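Local atomic coordinates of saframycin Mx1 synthetase B (PDB entry 3KXW), a protein that belongs to the ANL superfamily of AMP-binding enzymes as a member of the fatty acid AMP ligase family, with an AMP-binding domain followed by a smaller C-terminal domain. Residues L192-N197 with S406-K411; T333-G338 with N378-V383. All blocks are in the same frame, centred on the assembly; numbering follows the deposited sequence.

Contact 1 of 2, residues L192-N197 with S406-K411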
ATOM      1  N   LEU A 192       3.758  14.809  -8.273  1.00 13.81           N
ATOM      2  CA  LEU A 192       2.488  14.567  -7.617  1.00 13.45           C
ATOM      3  C   LEU A 192       1.320  14.999  -8.498  1.00 14.13           C
ATOM      4  O   LEU A 192       0.416  14.207  -8.769  1.00 12.27           O
ATOM      5  CB  LEU A 192       2.452  15.303  -6.283  1.00 13.08           C
ATOM      6  CG  LEU A 192       1.125  15.207  -5.518  1.00 14.57           C
ATOM      7  CD1 LEU A 192       0.773  13.758  -5.170  1.00 13.64           C
ATOM      8  CD2 LEU A 192       1.190  16.062  -4.269  1.00 13.90           C
ATOM      9  N   LEU A 193       1.330  16.249  -8.951  1.00 14.16           N
ATOM     10  CA  LEU A 193       0.242  16.702  -9.823  1.00 14.50           C
ATOM     11  C   LEU A 193       0.177  15.878 -11.103  1.00 14.72           C
ATOM     12  O   LEU A 193      -0.895  15.587 -11.602  1.00 15.55           O
ATOM     13  CB  LEU A 193       0.371  18.190 -10.154  1.00 17.23           C
ATOM     14  CG  LEU A 193       0.165  19.211  -9.017  1.00 15.72           C
ATOM     15  CD1 LEU A 193       0.383  20.638  -9.595  1.00 17.90           C
ATOM     16  CD2 LEU A 193      -1.221  19.071  -8.394  1.00 14.87           C
ATOM     17  N   ASP A 194       1.320  15.506 -11.658  1.00 14.61           N
ATOM     18  CA  ASP A 194       1.272  14.732 -12.879  1.00 15.00           C
ATOM     19  C   ASP A 194       0.523  13.415 -12.647  1.00 14.53           C
ATOM     20  O   ASP A 194      -0.312  12.987 -13.463  1.00 13.40           O
ATOM     21  CB  ASP A 194       2.661  14.390 -13.375  1.00 14.68           C
ATOM     22  CG  ASP A 194       2.620  13.711 -14.724  1.00 17.17           C
ATOM     23  OD1 ASP A 194       2.327  14.411 -15.707  1.00 18.69           O
ATOM     24  OD2 ASP A 194       2.843  12.491 -14.807  1.00 14.13           O
ATOM     25  N   ASN A 195       0.855  12.745 -11.555  1.00 13.33           N
ATOM     26  CA  ASN A 195       0.224  11.453 -11.297  1.00 12.76           C
ATOM     27  C   ASN A 195      -1.237  11.559 -10.895  1.00 13.70           C
ATOM     28  O   ASN A 195      -2.055  10.749 -11.325  1.00 13.11           O
ATOM     29  CB  ASN A 195       1.009  10.597 -10.304  1.00 11.24           C
ATOM     30  CG  ASN A 195       0.808   9.103 -10.571  1.00 13.22           C
ATOM     31  OD1 ASN A 195       0.177   8.390  -9.798  1.00 12.48           O
ATOM     32  ND2 ASN A 195       1.321   8.644 -11.706  1.00 13.05           N
ATOM     33  N   LEU A 196      -1.567  12.556 -10.074  1.00 13.04           N
ATOM     34  CA  LEU A 196      -2.959  12.810  -9.723  1.00 13.95           C
ATOM     35  C   LEU A 196      -3.804  13.001 -10.966  1.00 13.34           C
ATOM     36  O   LEU A 196      -4.930  12.564 -11.014  1.00 13.77           O
ATOM     37  CB  LEU A 196      -3.122  14.040  -8.805  1.00 12.88           C
ATOM     38  CG  LEU A 196      -2.406  13.995  -7.450  1.00 15.54           C
ATOM     39  CD1 LEU A 196      -2.735  15.195  -6.595  1.00 13.14           C
ATOM     40  CD2 LEU A 196      -2.607  12.664  -6.677  1.00 12.62           C
ATOM     41  N   ASN A 197      -3.266  13.687 -11.959  1.00 16.41           N
ATOM     42  CA  ASN A 197      -4.002  13.873 -13.208  1.00 15.42           C
ATOM     43  C   ASN A 197      -4.147  12.558 -13.970  1.00 16.39           C
ATOM     44  O   ASN A 197      -5.200  12.266 -14.552  1.00 15.20           O
ATOM     45  CB  ASN A 197      -3.296  14.892 -14.105  1.00 18.56           C
ATOM     46  CG  ASN A 197      -3.963  15.012 -15.474  1.00 22.50           C
ATOM     47  OD1 ASN A 197      -5.135  15.381 -15.570  1.00 29.16           O
ATOM     48  ND2 ASN A 197      -3.220  14.696 -16.530  1.00 28.15           N
ATOM     49  N   SER A 406       8.366   9.129 -17.296  1.00 16.18           N
ATOM     50  CA  SER A 406       7.344  10.160 -17.427  1.00 16.24           C
ATOM     51  C   SER A 406       7.590  11.245 -16.384  1.00 17.44           C
ATOM     52  O   SER A 406       8.463  11.116 -15.523  1.00 15.35           O
ATOM     53  CB  SER A 406       5.928   9.587 -17.205  1.00 17.29           C
ATOM     54  OG  SER A 406       5.598   9.550 -15.811  1.00 14.90           O
ATOM     55  N   ASN A 407       6.786  12.296 -16.437  1.00 16.48           N
ATOM     56  CA  ASN A 407       6.877  13.362 -15.447  1.00 18.09           C
ATOM     57  C   ASN A 407       6.477  12.915 -14.025  1.00 17.04           C
ATOM     58  O   ASN A 407       6.636  13.668 -13.058  1.00 16.32           O
ATOM     59  CB  ASN A 407       6.034  14.548 -15.894  1.00 19.61           C
ATOM     60  CG  ASN A 407       6.701  15.355 -17.009  1.00 22.60           C
ATOM     61  OD1 ASN A 407       6.031  16.054 -17.759  1.00 27.54           O
ATOM     62  ND2 ASN A 407       8.015  15.249 -17.117  1.00 21.33           N
ATOM     63  N   SER A 408       5.944  11.699 -13.900  1.00 14.36           N
ATOM     64  CA  SER A 408       5.621  11.133 -12.578  1.00 14.13           C
ATOM     65  C   SER A 408       6.805  10.405 -11.950  1.00 15.51           C
ATOM     66  O   SER A 408       6.752  10.009 -10.787  1.00 15.04           O
ATOM     67  CB  SER A 408       4.413  10.155 -12.671  1.00 13.25           C
ATOM     68  OG  SER A 408       3.191  10.858 -12.915  1.00 12.05           O
ATOM     69  N   VAL A 409       7.868  10.200 -12.715  1.00 14.97           N
ATOM     70  CA  VAL A 409       9.026   9.510 -12.168  1.00 16.51           C
ATOM     71  C   VAL A 409       9.742  10.404 -11.171  1.00 16.27           C
ATOM     72  O   VAL A 409      10.110  11.536 -11.479  1.00 13.99           O
ATOM     73  CB  VAL A 409      10.007   9.044 -13.258  1.00 16.07           C
ATOM     74  CG1 VAL A 409      11.330   8.644 -12.623  1.00 15.75           C
ATOM     75  CG2 VAL A 409       9.376   7.885 -14.062  1.00 15.76           C
ATOM     76  N   ALA A 410       9.920   9.877  -9.976  1.00 13.10           N
ATOM     77  CA  ALA A 410      10.439  10.633  -8.847  1.00 16.08           C
ATOM     78  C   ALA A 410      11.918  11.004  -9.011  1.00 17.41           C
ATOM     79  O   ALA A 410      12.616  10.531  -9.913  1.00 15.41           O
ATOM     80  CB  ALA A 410      10.219   9.858  -7.556  1.00 14.99           C
ATOM     81  N   LYS A 411      12.381  11.844  -8.094  1.00 18.14           N
ATOM     82  CA  LYS A 411      13.688  12.462  -8.164  1.00 20.98           C
ATOM     83  C   LYS A 411      14.847  11.606  -7.600  1.00 22.62           C
ATOM     84  O   LYS A 411      16.019  11.879  -7.852  1.00 25.69           O
ATOM     85  CB  LYS A 411      13.610  13.821  -7.431  1.00 22.44           C
ATOM     86  CG  LYS A 411      14.948  14.557  -7.272  1.00 28.80           C
ATOM     87  CD  LYS A 411      15.661  14.734  -8.592  1.00 32.79           C
ATOM     88  CE  LYS A 411      16.793  15.751  -8.462  1.00 34.44           C
ATOM     89  NZ  LYS A 411      17.446  15.996  -9.792  1.00 38.80           N
TER
HETATM   90  O   HOH W   1       3.274  16.993 -16.039  1.00 28.12           O

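Contact 2 of 2, residues T333-G338 with N378-V383. With 1ZZ (5'-O-[(S)-(dodecanoyloxy)(hydroxy)phosphoryl]adenosine), chain B.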
ATOM      1  N   THR A 333       5.803   7.655  -8.473  1.00 13.32           N
ATOM      2  CA  THR A 333       4.736   8.317  -7.750  1.00 12.44           C
ATOM      3  C   THR A 333       3.635   7.335  -7.405  1.00 12.84           C
ATOM      4  O   THR A 333       3.445   7.009  -6.243  1.00 12.60           O
ATOM      5  CB  THR A 333       4.205   9.588  -8.480  1.00 12.10           C
ATOM      6  OG1 THR A 333       5.291  10.505  -8.653  1.00 13.23           O
ATOM      7  CG2 THR A 333       3.176  10.258  -7.661  1.00 13.13           C
ATOM      8  N   LEU A 334       2.925   6.828  -8.411  1.00 12.20           N
ATOM      9  CA  LEU A 334       1.996   5.740  -8.130  1.00 13.00           C
ATOM     10  C   LEU A 334       1.634   4.989  -9.388  1.00 12.43           C
ATOM     11  O   LEU A 334       2.208   3.946  -9.663  1.00 13.36           O
ATOM     12  CB  LEU A 334       0.730   6.238  -7.435  1.00 12.83           C
ATOM     13  CG  LEU A 334      -0.219   5.118  -6.969  1.00 14.29           C
ATOM     14  CD1 LEU A 334       0.403   4.316  -5.832  1.00 16.40           C
ATOM     15  CD2 LEU A 334      -1.545   5.738  -6.542  1.00 16.37           C
ATOM     16  N   LEU A 335       0.690   5.516 -10.153  1.00 11.61           N
ATOM     17  CA  LEU A 335       0.053   4.716 -11.215  1.00 11.30           C
ATOM     18  C   LEU A 335       0.874   4.681 -12.495  1.00 13.32           C
ATOM     19  O   LEU A 335       1.183   5.736 -13.042  1.00 12.92           O
ATOM     20  CB  LEU A 335      -1.347   5.277 -11.505  1.00 11.42           C
ATOM     21  CG  LEU A 335      -2.148   4.640 -12.633  1.00 11.94           C
ATOM     22  CD1 LEU A 335      -2.495   3.153 -12.314  1.00 11.13           C
ATOM     23  CD2 LEU A 335      -3.407   5.475 -12.904  1.00 11.11           C
ATOM     24  N   VAL A 336       1.175   3.470 -12.987  1.00 11.44           N
ATOM     25  CA  VAL A 336       1.989   3.262 -14.199  1.00 14.41           C
ATOM     26  C   VAL A 336       1.175   2.632 -15.324  1.00 12.68           C
ATOM     27  O   VAL A 336       1.226   3.108 -16.458  1.00 13.48           O
ATOM     28  CB  VAL A 336       3.244   2.395 -13.902  1.00 12.20           C
ATOM     29  CG1 VAL A 336       4.033   2.033 -15.192  1.00 12.55           C
ATOM     30  CG2 VAL A 336       4.148   3.143 -12.934  1.00 11.41           C
ATOM     31  N   THR A 337       0.419   1.578 -15.010  1.00 13.01           N
ATOM     32  CA  THR A 337      -0.458   0.953 -16.010  1.00 14.12           C
ATOM     33  C   THR A 337      -1.854   0.692 -15.460  1.00 15.26           C
ATOM     34  O   THR A 337      -2.022   0.466 -14.273  1.00 13.95           O
ATOM     35  CB  THR A 337       0.107  -0.410 -16.549  1.00 14.38           C
ATOM     36  OG1 THR A 337       0.050  -1.418 -15.531  1.00 13.05           O
ATOM     37  CG2 THR A 337       1.536  -0.265 -17.002  1.00 14.32           C
ATOM     38  N   GLY A 338      -2.849   0.718 -16.347  1.00 14.05           N
ATOM     39  CA  GLY A 338      -4.211   0.386 -16.005  1.00 14.64           C
ATOM     40  C   GLY A 338      -5.060   0.344 -17.258  1.00 16.02           C
ATOM     41  O   GLY A 338      -4.716   0.965 -18.265  1.00 16.55           O
ATOM     42  N   ASN A 378      -2.980  -0.952 -19.812  1.00 15.64           N
ATOM     43  CA  ASN A 378      -2.162  -0.297 -20.811  1.00 17.11           C
ATOM     44  C   ASN A 378      -1.168   0.616 -20.129  1.00 15.73           C
ATOM     45  O   ASN A 378      -1.485   1.148 -19.081  1.00 14.99           O
ATOM     46  CB  ASN A 378      -3.057   0.584 -21.688  1.00 17.67           C
ATOM     47  CG  ASN A 378      -4.101  -0.203 -22.423  1.00 21.60           C
ATOM     48  OD1 ASN A 378      -3.790  -0.988 -23.321  1.00 22.34           O
ATOM     49  ND2 ASN A 378      -5.345  -0.021 -22.035  1.00 21.87           N
ATOM     50  N   PRO A 379       0.003   0.854 -20.755  1.00 17.09           N
ATOM     51  CA  PRO A 379       0.927   1.855 -20.199  1.00 15.97           C
ATOM     52  C   PRO A 379       0.285   3.233 -20.137  1.00 15.74           C
ATOM     53  O   PRO A 379      -0.182   3.743 -21.162  1.00 17.97           O
ATOM     54  CB  PRO A 379       2.078   1.861 -21.202  1.00 17.21           C
ATOM     55  CG  PRO A 379       2.068   0.472 -21.810  1.00 18.58           C
ATOM     56  CD  PRO A 379       0.593   0.118 -21.890  1.00 18.38           C
ATOM     57  N   ILE A 380       0.246   3.828 -18.949  1.00 15.86           N
ATOM     58  CA  ILE A 380      -0.220   5.195 -18.779  1.00 15.49           C
ATOM     59  C   ILE A 380       0.997   6.100 -18.693  1.00 16.69           C
ATOM     60  O   ILE A 380       1.014   7.159 -19.307  1.00 19.78           O
ATOM     61  CB  ILE A 380      -1.094   5.314 -17.529  1.00 16.03           C
ATOM     62  CG1 ILE A 380      -2.369   4.488 -17.721  1.00 15.56           C
ATOM     63  CG2 ILE A 380      -1.405   6.791 -17.208  1.00 17.00           C
ATOM     64  CD1 ILE A 380      -3.108   4.174 -16.439  1.00 14.96           C
ATOM     65  N   GLN A 381       2.009   5.689 -17.916  1.00 13.65           N
ATOM     66  CA  GLN A 381       3.345   6.230 -18.065  1.00 15.15           C
ATOM     67  C   GLN A 381       4.004   5.416 -19.164  1.00 15.67           C
ATOM     68  O   GLN A 381       3.587   4.300 -19.420  1.00 17.34           O
ATOM     69  CB  GLN A 381       4.148   6.104 -16.768  1.00 13.75           C
ATOM     70  CG  GLN A 381       3.474   6.811 -15.587  1.00 15.17           C
ATOM     71  CD  GLN A 381       4.382   6.949 -14.375  1.00 14.97           C
ATOM     72  OE1 GLN A 381       5.583   7.240 -14.494  1.00 15.20           O
ATOM     73  NE2 GLN A 381       3.815   6.727 -13.204  1.00 13.04           N
ATOM     74  N   GLU A 382       5.027   5.965 -19.820  1.00 17.66           N
ATOM     75  CA  GLU A 382       5.758   5.180 -20.818  1.00 16.67           C
ATOM     76  C   GLU A 382       6.430   3.963 -20.166  1.00 18.46           C
ATOM     77  O   GLU A 382       7.141   4.108 -19.169  1.00 16.86           O
ATOM     78  CB  GLU A 382       6.801   6.027 -21.554  1.00 19.43           C
ATOM     79  CG  GLU A 382       7.744   5.158 -22.436  1.00 22.06           C
ATOM     80  CD  GLU A 382       8.878   5.960 -23.101  1.00 29.96           C
ATOM     81  OE1 GLU A 382       8.701   7.175 -23.323  1.00 34.36           O
ATOM     82  OE2 GLU A 382       9.936   5.367 -23.401  1.00 31.70           O
ATOM     83  N   VAL A 383       6.223   2.776 -20.746  1.00 17.04           N
ATOM     84  CA  VAL A 383       6.777   1.525 -20.221  1.00 16.81           C
ATOM     85  C   VAL A 383       7.604   0.828 -21.306  1.00 17.12           C
ATOM     86  O   VAL A 383       7.123   0.632 -22.421  1.00 17.98           O
ATOM     87  CB  VAL A 383       5.647   0.545 -19.794  1.00 15.15           C
ATOM     88  CG1 VAL A 383       6.208  -0.873 -19.583  1.00 15.78           C
ATOM     89  CG2 VAL A 383       4.948   1.043 -18.547  1.00 14.68           C
TER
HETATM   90  P   1ZZ B 589       5.117   0.245  -3.668  1.00 27.29           P
HETATM   91  C1  1ZZ B 589      -7.943   6.043  -6.805  1.00 19.84           C
HETATM   92  N1  1ZZ B 589       3.299  -4.445  -7.669  1.00 20.73           N
HETATM   93  O1  1ZZ B 589       2.252  -0.882  -4.734  1.00 26.48           O
HETATM   94  C2  1ZZ B 589      -7.032   4.820  -6.641  1.00 15.74           C
HETATM   95  N2  1ZZ B 589       1.475  -3.553  -8.606  1.00 16.13           N
HETATM   96  O2  1ZZ B 589       3.701   0.897  -4.248  1.00 30.34           O
HETATM   97  C3  1ZZ B 589      -5.944   4.763  -7.721  1.00 16.89           C
HETATM   98  N3  1ZZ B 589       3.175  -6.796  -8.825  1.00 19.79           N
HETATM   99  O3  1ZZ B 589       6.207   1.149  -3.969  1.00 24.51           O
HETATM  100  C4  1ZZ B 589      -4.807   3.819  -7.301  1.00 16.04           C
HETATM  101  N4  1ZZ B 589       1.248  -6.967 -10.263  1.00 18.51           N
HETATM  102  O4  1ZZ B 589       4.957   0.049  -2.074  1.00 35.96           O
HETATM  103  C5  1ZZ B 589      -3.931   3.374  -8.484  1.00 16.60           C
HETATM  104  N5  1ZZ B 589      -0.262  -5.237 -10.690  1.00 15.58           N
HETATM  105  O5  1ZZ B 589       5.399  -1.263  -4.321  1.00 25.13           O
HETATM  106  C6  1ZZ B 589      -2.917   2.343  -7.970  1.00 17.21           C
HETATM  107  O6  1ZZ B 589       4.615  -3.594  -5.746  1.00 23.97           O
HETATM  108  C7  1ZZ B 589      -1.974   1.560  -8.916  1.00 15.61           C
HETATM  109  O7  1ZZ B 589       6.542  -5.056  -7.365  1.00 23.57           O
HETATM  110  C8  1ZZ B 589      -1.083   0.440  -8.342  1.00 15.64           C
HETATM  111  O8  1ZZ B 589       7.286  -2.721  -7.719  1.00 20.22           O
HETATM  112  C9  1ZZ B 589       0.184   1.066  -7.737  1.00 17.50           C
HETATM  113  C10 1ZZ B 589       0.794   0.262  -6.564  1.00 18.02           C
HETATM  114  C11 1ZZ B 589       1.880   1.145  -5.886  1.00 20.47           C
HETATM  115  C12 1ZZ B 589       2.931   0.221  -5.241  1.00 25.25           C
HETATM  116  C13 1ZZ B 589       5.408  -1.462  -5.718  1.00 26.53           C
HETATM  117  C14 1ZZ B 589       5.628  -2.813  -6.003  1.00 23.64           C
HETATM  118  C15 1ZZ B 589       6.014  -3.073  -7.505  1.00 20.57           C
HETATM  119  C16 1ZZ B 589       5.749  -4.351  -7.705  1.00 24.15           C
HETATM  120  C17 1ZZ B 589       4.504  -4.476  -6.970  1.00 22.07           C
HETATM  121  C18 1ZZ B 589       2.427  -3.289  -7.792  1.00 19.13           C
HETATM  122  C19 1ZZ B 589       1.662  -4.969  -9.044  1.00 18.63           C
HETATM  123  C20 1ZZ B 589       2.754  -5.454  -8.529  1.00 18.59           C
HETATM  124  C21 1ZZ B 589       2.444  -7.543  -9.616  1.00 18.74           C
HETATM  125  C22 1ZZ B 589       0.879  -5.815 -10.026  1.00 17.34           C

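Contact 1 of 2, residues L192-N197 with S406-K411
A small polar contact, in which Asp194 and Asn195 on one flank of helix 189-202 grip the hydroxyl of Ser408, joins this helix to the loop that follows strand 400-405. The evidence lies in two bonds to one atom. Ser408 OG donates to Asp194 OD2 at 2.5 Å, meeting the lone pair turned away from the other carboxylate oxygen, and accepts from Asn195 ND2 at 3.1 Å. This second bond is nearly straight, 159° at the hydrogen, and OG lies close to the plane of the Asn195 amide. CG of Asp194 stands anti to its backbone N (chi1 -174°) and rests on Asn407 CB at 3.7 Å. The two side chains cross at about a right angle, with the carboxylate and amide planes 80° apart. A water donates to Asp194 OD1 at 2.8 Å and, weakly, to Asn407 OD1, adding a bridge beside the direct bonds. The loop presents Ser408 through a type I beta turn from Ser406 to Val409, closed by Val409 N to Ser406 O at 3.0 Å. Within it Ser406 OG accepts from Ser408 N at 2.9 Å, an ST turn, and the same hydroxyl is hydrogen-bonded to Gln381 OE1. Asp194 OD2 has a second partner in Lys198, a salt bridge one turn along the helix, which probably helps to balance its charge. Asn195 OD1 accepts from Leu335 N, while on another side of the helix Leu193 and Leu196 pack against helix 220-233, and beyond the turn Ala410 meets strand 184-188.

Contact 2 of 2, residues T333-G338 with N378-V383
Ile380 lays its CD1 methyl against Leu335 CD2, 3.8 Å away, the two side chains crossing at a slant; the same methyl comes within 3.5 Å of Gly338 N. Leu335 also faces the bound 5'-O-[(S)-(dodecanoyloxy)(hydroxy)phosphoryl]adenosine, its other methyl, CD1, lying 3.8 Å from ligand C7, so its two branches serve different neighbours. Leu334 CD1 touches the ligand's dodecanoyl chain at C11, 3.5 Å away. Val336 CG1 meets Val383 CG2 at 3.6 Å, the two side chains crossing at about a right angle, with Thr337 CG2 near the same valine methyl. These segments pair strands 335-338 and 378-379, the latter at the edge of a mixed five-stranded sheet. Gly338 and Asn378 form an antiparallel hydrogen-bonded pair through both backbone bonds, and Thr337 with Pro379 is the adjoining non-hydrogen-bonded pair. A classic beta bulge, in which Val336 and Thr337 both face Tyr327 of strand 323-328, interrupts the pairing on the other flank. Past the short pairing, Val336 O accepts from both Ile380 N, at 2.8 Å, and Gln381 N, at 3.1 Å. Gln381, extended beyond CG, reaches back to donate NE2 to Leu335 O at 2.8 Å; the bond is straight (169°) and lies near its amide plane, although NE2 stands above the carbonyl plane of Leu335. Ala332 O takes a further bond from NE2, and Gln381 OE1 is held by Ser406.

How the contacts relate
Contact 2 is buried and largely made of backbone bonds and apolar side chains beside the ligand, whereas contact 1 is only partly buried, and smaller (183 against 443 Å²), and rests on side-chain polar groups and a water. Their centres lie 10 Å apart, and along the chain 333-338 and 378-383 are nested within the loop that contact 1 closes. The two also touch directly: two probable hydrogen bonds, Ser408 O to Thr333 OG1 (2.6 Å) and the Ser406-Gln381 pair, join them, while Asn195 CB packs on Thr333 CG2. Helix 189-202 and the 406-411 loop thus both adjoin the segment leading into strand 335-338.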